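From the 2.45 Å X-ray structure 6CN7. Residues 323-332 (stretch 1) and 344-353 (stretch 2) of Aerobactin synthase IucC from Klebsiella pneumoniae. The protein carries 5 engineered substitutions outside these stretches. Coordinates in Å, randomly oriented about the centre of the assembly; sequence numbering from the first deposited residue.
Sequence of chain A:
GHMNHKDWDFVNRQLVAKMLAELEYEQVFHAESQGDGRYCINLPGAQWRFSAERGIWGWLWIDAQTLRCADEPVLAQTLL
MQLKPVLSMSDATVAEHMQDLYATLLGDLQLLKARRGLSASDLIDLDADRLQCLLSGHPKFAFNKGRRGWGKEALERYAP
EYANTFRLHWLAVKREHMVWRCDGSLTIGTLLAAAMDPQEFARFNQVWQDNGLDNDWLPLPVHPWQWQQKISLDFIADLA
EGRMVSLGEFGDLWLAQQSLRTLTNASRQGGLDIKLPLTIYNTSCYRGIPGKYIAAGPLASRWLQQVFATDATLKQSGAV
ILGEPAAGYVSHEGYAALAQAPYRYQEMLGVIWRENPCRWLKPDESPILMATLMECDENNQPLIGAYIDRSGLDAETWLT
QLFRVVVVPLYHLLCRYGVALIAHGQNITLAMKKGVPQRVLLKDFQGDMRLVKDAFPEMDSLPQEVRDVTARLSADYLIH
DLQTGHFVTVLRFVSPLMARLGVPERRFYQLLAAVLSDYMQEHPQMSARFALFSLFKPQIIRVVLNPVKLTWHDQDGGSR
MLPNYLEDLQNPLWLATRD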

ATOM      1  N   GLY A 323     -31.936   3.395  -9.644  1.00 67.28           N
ATOM      2  CA  GLY A 323     -32.107   3.455  -8.211  1.00 67.78           C
ATOM      3  C   GLY A 323     -30.992   2.770  -7.433  1.00 65.87           C
ATOM      4  O   GLY A 323     -30.171   2.032  -7.970  1.00 57.09           O
ATOM      5  N   GLU A 324     -30.985   3.044  -6.125  1.00 70.32           N
ATOM      6  CA  GLU A 324     -30.083   2.409  -5.165  1.00 72.55           C
ATOM      7  C   GLU A 324     -30.924   1.572  -4.208  1.00 69.51           C
ATOM      8  O   GLU A 324     -31.364   2.068  -3.159  1.00 73.47           O
ATOM      9  CB  GLU A 324     -29.272   3.456  -4.401  1.00 76.53           C
ATOM     10  CG  GLU A 324     -28.277   4.213  -5.265  1.00 84.14           C
ATOM     11  CD  GLU A 324     -27.461   5.219  -4.476  1.00 90.26           C
ATOM     12  OE1 GLU A 324     -27.746   5.404  -3.272  1.00 92.47           O
ATOM     13  OE2 GLU A 324     -26.534   5.820  -5.061  1.00 92.06           O
ATOM     14  N   PRO A 325     -31.188   0.299  -4.521  1.00 63.09           N
ATOM     15  CA  PRO A 325     -32.102  -0.481  -3.671  1.00 64.02           C
ATOM     16  C   PRO A 325     -31.518  -0.865  -2.323  1.00 68.39           C
ATOM     17  O   PRO A 325     -32.286  -1.064  -1.374  1.00 73.37           O
ATOM     18  CB  PRO A 325     -32.404  -1.718  -4.526  1.00 61.24           C
ATOM     19  CG  PRO A 325     -31.243  -1.829  -5.456  1.00 63.99           C
ATOM     20  CD  PRO A 325     -30.807  -0.428  -5.742  1.00 61.23           C
ATOM     21  N   ALA A 326     -30.198  -0.984  -2.201  1.00 66.01           N
ATOM     22  CA  ALA A 326     -29.585  -1.442  -0.963  1.00 67.61           C
ATOM     23  C   ALA A 326     -28.337  -0.626  -0.664  1.00 67.30           C
ATOM     24  O   ALA A 326     -27.611  -0.212  -1.571  1.00 67.95           O
ATOM     25  CB  ALA A 326     -29.229  -2.933  -1.031  1.00 69.00           C
ATOM     26  N   ALA A 327     -28.095  -0.408   0.626  1.00 68.69           N
ATOM     27  CA  ALA A 327     -26.935   0.338   1.089  1.00 67.24           C
ATOM     28  C   ALA A 327     -26.585  -0.133   2.493  1.00 72.99           C
ATOM     29  O   ALA A 327     -27.410  -0.725   3.193  1.00 76.42           O
ATOM     30  CB  ALA A 327     -27.194   1.847   1.079  1.00 65.76           C
ATOM     31  N   GLY A 328     -25.347   0.137   2.898  1.00 72.42           N
ATOM     32  CA  GLY A 328     -24.899  -0.265   4.218  1.00 74.13           C
ATOM     33  C   GLY A 328     -23.635   0.454   4.628  1.00 73.38           C
ATOM     34  O   GLY A 328     -22.852   0.910   3.789  1.00 69.11           O
ATOM     35  N   TYR A 329     -23.450   0.554   5.942  1.00 74.70           N
ATOM     36  CA  TYR A 329     -22.222   1.094   6.512  1.00 76.73           C
ATOM     37  C   TYR A 329     -22.108   0.610   7.951  1.00 79.64           C
ATOM     38  O   TYR A 329     -23.042   0.025   8.505  1.00 81.38           O
ATOM     39  CB  TYR A 329     -22.187   2.624   6.435  1.00 78.57           C
ATOM     40  CG  TYR A 329     -23.285   3.320   7.205  1.00 80.30           C
ATOM     41  CD1 TYR A 329     -23.160   3.564   8.567  1.00 83.10           C
ATOM     42  CD2 TYR A 329     -24.442   3.748   6.568  1.00 79.49           C
ATOM     43  CE1 TYR A 329     -24.159   4.204   9.274  1.00 84.51           C
ATOM     44  CE2 TYR A 329     -25.447   4.391   7.266  1.00 82.48           C
ATOM     45  CZ  TYR A 329     -25.300   4.617   8.619  1.00 85.89           C
ATOM     46  OH  TYR A 329     -26.298   5.256   9.319  1.00 92.80           O
ATOM     47  N   VAL A 330     -20.948   0.864   8.548  1.00 78.92           N
ATOM     48  CA  VAL A 330     -20.630   0.383   9.886  1.00 81.78           C
ATOM     49  C   VAL A 330     -20.646   1.558  10.853  1.00 86.18           C
ATOM     50  O   VAL A 330     -20.338   2.697  10.488  1.00 85.32           O
ATOM     51  CB  VAL A 330     -19.265  -0.336   9.909  1.00 79.72           C
ATOM     52  CG1 VAL A 330     -18.924  -0.822  11.316  1.00 84.46           C
ATOM     53  CG2 VAL A 330     -19.270  -1.502   8.932  1.00 76.65           C
ATOM     54  N   SER A 331     -21.009   1.267  12.102  1.00 90.35           N
ATOM     55  CA  SER A 331     -21.085   2.273  13.151  1.00 93.78           C
ATOM     56  C   SER A 331     -20.460   1.722  14.423  1.00100.08           C
ATOM     57  O   SER A 331     -20.570   0.527  14.710  1.00103.02           O
ATOM     58  CB  SER A 331     -22.536   2.688  13.420  1.00 93.52           C
ATOM     59  OG  SER A 331     -23.321   1.566  13.786  1.00 95.00           O
ATOM     60  N   HIS A 332     -19.806   2.598  15.180  1.00101.27           N
ATOM     61  CA  HIS A 332     -19.196   2.212  16.447  1.00101.19           C
ATOM     62  C   HIS A 332     -18.168   1.103  16.242  1.00102.71           C
ATOM     63  O   HIS A 332     -17.148   1.056  16.932  1.00105.33           O
ATOM     64  CB  HIS A 332     -20.268   1.757  17.439  1.00100.54           C
ATOM     65  N   ARG A 344     -14.993   7.093  11.207  1.00 81.05           N
ATOM     66  CA  ARG A 344     -14.114   6.419  10.258  1.00 76.03           C
ATOM     67  C   ARG A 344     -14.714   5.104   9.782  1.00 74.73           C
ATOM     68  O   ARG A 344     -14.527   4.720   8.623  1.00 76.16           O
ATOM     69  CB  ARG A 344     -12.743   6.178  10.891  1.00 75.29           C
ATOM     70  N   TYR A 345     -15.435   4.401  10.659  1.00 74.66           N
ATOM     71  CA  TYR A 345     -16.088   3.159  10.258  1.00 73.93           C
ATOM     72  C   TYR A 345     -17.071   3.393   9.118  1.00 74.25           C
ATOM     73  O   TYR A 345     -17.225   2.540   8.235  1.00 74.84           O
ATOM     74  CB  TYR A 345     -16.810   2.537  11.454  1.00 74.78           C
ATOM     75  CG  TYR A 345     -15.901   2.042  12.557  1.00 78.16           C
ATOM     76  CD1 TYR A 345     -14.869   1.160  12.287  1.00 78.26           C
ATOM     77  CD2 TYR A 345     -16.081   2.453  13.871  1.00 87.97           C
ATOM     78  CE1 TYR A 345     -14.036   0.702  13.290  1.00 79.39           C
ATOM     79  CE2 TYR A 345     -15.252   2.002  14.880  1.00 89.97           C
ATOM     80  CZ  TYR A 345     -14.231   1.127  14.582  1.00 84.35           C
ATOM     81  OH  TYR A 345     -13.401   0.670  15.581  1.00 88.06           O
ATOM     82  N   GLN A 346     -17.748   4.542   9.121  1.00 75.50           N
ATOM     83  CA  GLN A 346     -18.831   4.784   8.173  1.00 77.00           C
ATOM     84  C   GLN A 346     -18.302   5.062   6.773  1.00 74.29           C
ATOM     85  O   GLN A 346     -18.799   4.498   5.791  1.00 74.97           O
ATOM     86  CB  GLN A 346     -19.695   5.949   8.659  1.00 81.31           C
ATOM     87  CG  GLN A 346     -20.385   5.688   9.985  1.00 85.01           C
ATOM     88  CD  GLN A 346     -21.163   6.888  10.483  1.00 87.04           C
ATOM     89  OE1 GLN A 346     -20.974   8.008  10.006  1.00 84.11           O
ATOM     90  NE2 GLN A 346     -22.048   6.660  11.447  1.00 90.46           N
ATOM     91  N   GLU A 347     -17.299   5.934   6.659  1.00 71.21           N
ATOM     92  CA  GLU A 347     -16.784   6.297   5.345  1.00 67.21           C
ATOM     93  C   GLU A 347     -16.015   5.143   4.713  1.00 65.83           C
ATOM     94  O   GLU A 347     -16.086   4.938   3.497  1.00 64.89           O
ATOM     95  CB  GLU A 347     -15.890   7.534   5.455  1.00 65.94           C
ATOM     96  N   MET A 348     -15.290   4.370   5.522  1.00 66.32           N
ATOM     97  CA  MET A 348     -14.338   3.402   4.994  1.00 63.00           C
ATOM     98  C   MET A 348     -14.913   2.001   4.835  1.00 60.92           C
ATOM     99  O   MET A 348     -14.375   1.219   4.043  1.00 62.28           O
ATOM    100  CB  MET A 348     -13.105   3.343   5.900  1.00 59.18           C
ATOM    101  CG  MET A 348     -12.375   4.669   6.021  1.00 57.16           C
ATOM    102  SD  MET A 348     -10.951   4.600   7.120  1.00 63.61           S
ATOM    103  CE  MET A 348      -9.822   3.608   6.146  1.00 64.36           C
ATOM    104  N   LEU A 349     -15.982   1.662   5.554  1.00 59.47           N
ATOM    105  CA  LEU A 349     -16.574   0.330   5.494  1.00 59.30           C
ATOM    106  C   LEU A 349     -18.048   0.463   5.142  1.00 66.60           C
ATOM    107  O   LEU A 349     -18.821   1.047   5.907  1.00 72.93           O
ATOM    108  CB  LEU A 349     -16.400  -0.410   6.822  1.00 59.57           C
ATOM    109  CG  LEU A 349     -14.970  -0.830   7.163  1.00 58.41           C
ATOM    110  CD1 LEU A 349     -14.878  -1.294   8.605  1.00 61.10           C
ATOM    111  CD2 LEU A 349     -14.505  -1.929   6.227  1.00 58.72           C
ATOM    112  N   GLY A 350     -18.430  -0.081   3.994  1.00 65.06           N
ATOM    113  CA  GLY A 350     -19.803  -0.001   3.544  1.00 63.26           C
ATOM    114  C   GLY A 350     -19.923  -0.503   2.122  1.00 64.62           C
ATOM    115  O   GLY A 350     -18.932  -0.837   1.466  1.00 69.72           O
ATOM    116  N   VAL A 351     -21.168  -0.549   1.655  1.00 64.65           N
ATOM    117  CA  VAL A 351     -21.468  -1.016   0.305  1.00 60.74           C
ATOM    118  C   VAL A 351     -22.741  -0.335  -0.172  1.00 61.82           C
ATOM    119  O   VAL A 351     -23.662  -0.088   0.613  1.00 67.10           O
ATOM    120  CB  VAL A 351     -21.613  -2.553   0.253  1.00 58.79           C
ATOM    121  CG1 VAL A 351     -22.752  -3.018   1.153  1.00 60.41           C
ATOM    122  CG2 VAL A 351     -21.825  -3.026  -1.183  1.00 53.77           C
ATOM    123  N   ILE A 352     -22.786  -0.035  -1.468  1.00 58.99           N
ATOM    124  CA  ILE A 352     -23.969   0.509  -2.121  1.00 59.03           C
ATOM    125  C   ILE A 352     -24.226  -0.308  -3.377  1.00 59.03           C
ATOM    126  O   ILE A 352     -23.305  -0.551  -4.164  1.00 56.15           O
ATOM    127  CB  ILE A 352     -23.798   2.000  -2.474  1.00 56.51           C
ATOM    128  CG1 ILE A 352     -23.626   2.830  -1.200  1.00 54.15           C
ATOM    129  CG2 ILE A 352     -24.994   2.503  -3.286  1.00 55.41           C
ATOM    130  CD1 ILE A 352     -23.217   4.268  -1.458  1.00 51.85           C
ATOM    131  N   TRP A 353     -25.472  -0.736  -3.560  1.00 60.53           N
ATOM    132  CA  TRP A 353     -25.880  -1.471  -4.749  1.00 59.02           C
ATOM    133  C   TRP A 353     -26.674  -0.545  -5.659  1.00 61.27           C
ATOM    134  O   TRP A 353     -27.621   0.112  -5.211  1.00 62.35           O
ATOM    135  CB  TRP A 353     -26.709  -2.699  -4.374  1.00 55.40           C
ATOM    136  CG  TRP A 353     -25.927  -3.718  -3.602  1.00 60.85           C
ATOM    137  CD1 TRP A 353     -25.807  -3.804  -2.244  1.00 65.78           C
ATOM    138  CD2 TRP A 353     -25.151  -4.796  -4.143  1.00 62.28           C
ATOM    139  NE1 TRP A 353     -25.005  -4.869  -1.907  1.00 65.84           N
ATOM    140  CE2 TRP A 353     -24.590  -5.494  -3.053  1.00 63.48           C
ATOM    141  CE3 TRP A 353     -24.876  -5.238  -5.440  1.00 62.10           C
ATOM    142  CZ2 TRP A 353     -23.772  -6.608  -3.223  1.00 61.72           C
ATOM    143  CZ3 TRP A 353     -24.063  -6.346  -5.606  1.00 61.54           C
ATOM    144  CH2 TRP A 353     -23.521  -7.018  -4.504  1.00 62.34           C
TER

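The contact joins a strand, running through Ala327 to Val330, to a short helix and the strand that follows it. The two strands, the second being Gly350 to Trp353, run antiparallel, with 173° between their directions. The helix, residues 344 to 348, lies beyond the end of this ladder and packs on Val330. Together the two stretches bury 694 Å².

Backbone groups carry the hydrogen bonding across the contact. Trp353 N donates to Ala326 O at 3.0 Å, and the N-H...O angle of 175° is nearly straight. Gly328 and Val351 exchange a pair of bonds. Val351 N donates to Gly328 O at 3.1 Å with a good angle of 155°. The return bond, from Gly328 N to Val351 O, is short at 2.8 Å but weak, because its angle is only 129°. Val330 N to Leu349 O is also weak, at 3.4 Å and 135°. Thus Val351 serves both Gly328 N and Gly328 O, the N only weakly, and Val330 N likewise has only a weak bond, a longer one.

Two of the acceptors also receive CA-H...O contacts. Val351 O lies 3.3 Å from Ala327 CA, and Leu349 O lies 3.5 Å from Tyr329 CA. In each case the oxygen accepts from the N-H of one residue and faces the CA of the residue before it. Trp353 O has a similar contact with Glu324 CA, at 3.4 Å.

Val330 O is different. It approaches Gln346 N to 3.5 Å, but the angle is too poor for a hydrogen bond. Gln346 N therefore does not satisfy it. Its closest neighbour across the contact is the carbon Gln346 CG, at 3.0 Å. His332 O likewise meets a carbon, Tyr345 CE2, at 2.9 Å, which is tight. The His332 side chain is not modelled beyond CB.

Within the helix, Met348 N donates to Arg344 O at 3.2 Å and Leu349 N to Tyr345 O at 3.1 Å. Leu349 is the first residue to leave helical geometry. Its N thus bonds back to the helix, while its O turns to the strand.

No side chain makes a hydrogen bond across the contact. Ser331 OG, Tyr345 OH and Gln346 OE1 are satisfied elsewhere in the structure.

The side-chain contacts are mostly apolar. Val330 reaches Tyr345 CB with CG1 at 4.0 Å and Leu349 CB with CG2 at 3.7 Å, so its two methyls touch different residues. Ala326 CB sits 3.7 Å from Trp353 CD1. Ala327 CB and Ile352 CG1 are 4.3 Å apart, on the sheet face that also carries Tyr329. The Tyr329 ring packs against the Gln346 side chain, with CD1 3.8 Å from CG.

Gly350 lies opposite Tyr329, with their CA atoms just 4.0 Å apart. A CB at Gly350 would come 2.6 Å from Gly328 O, a clash. The lack of a side chain allows this close approach.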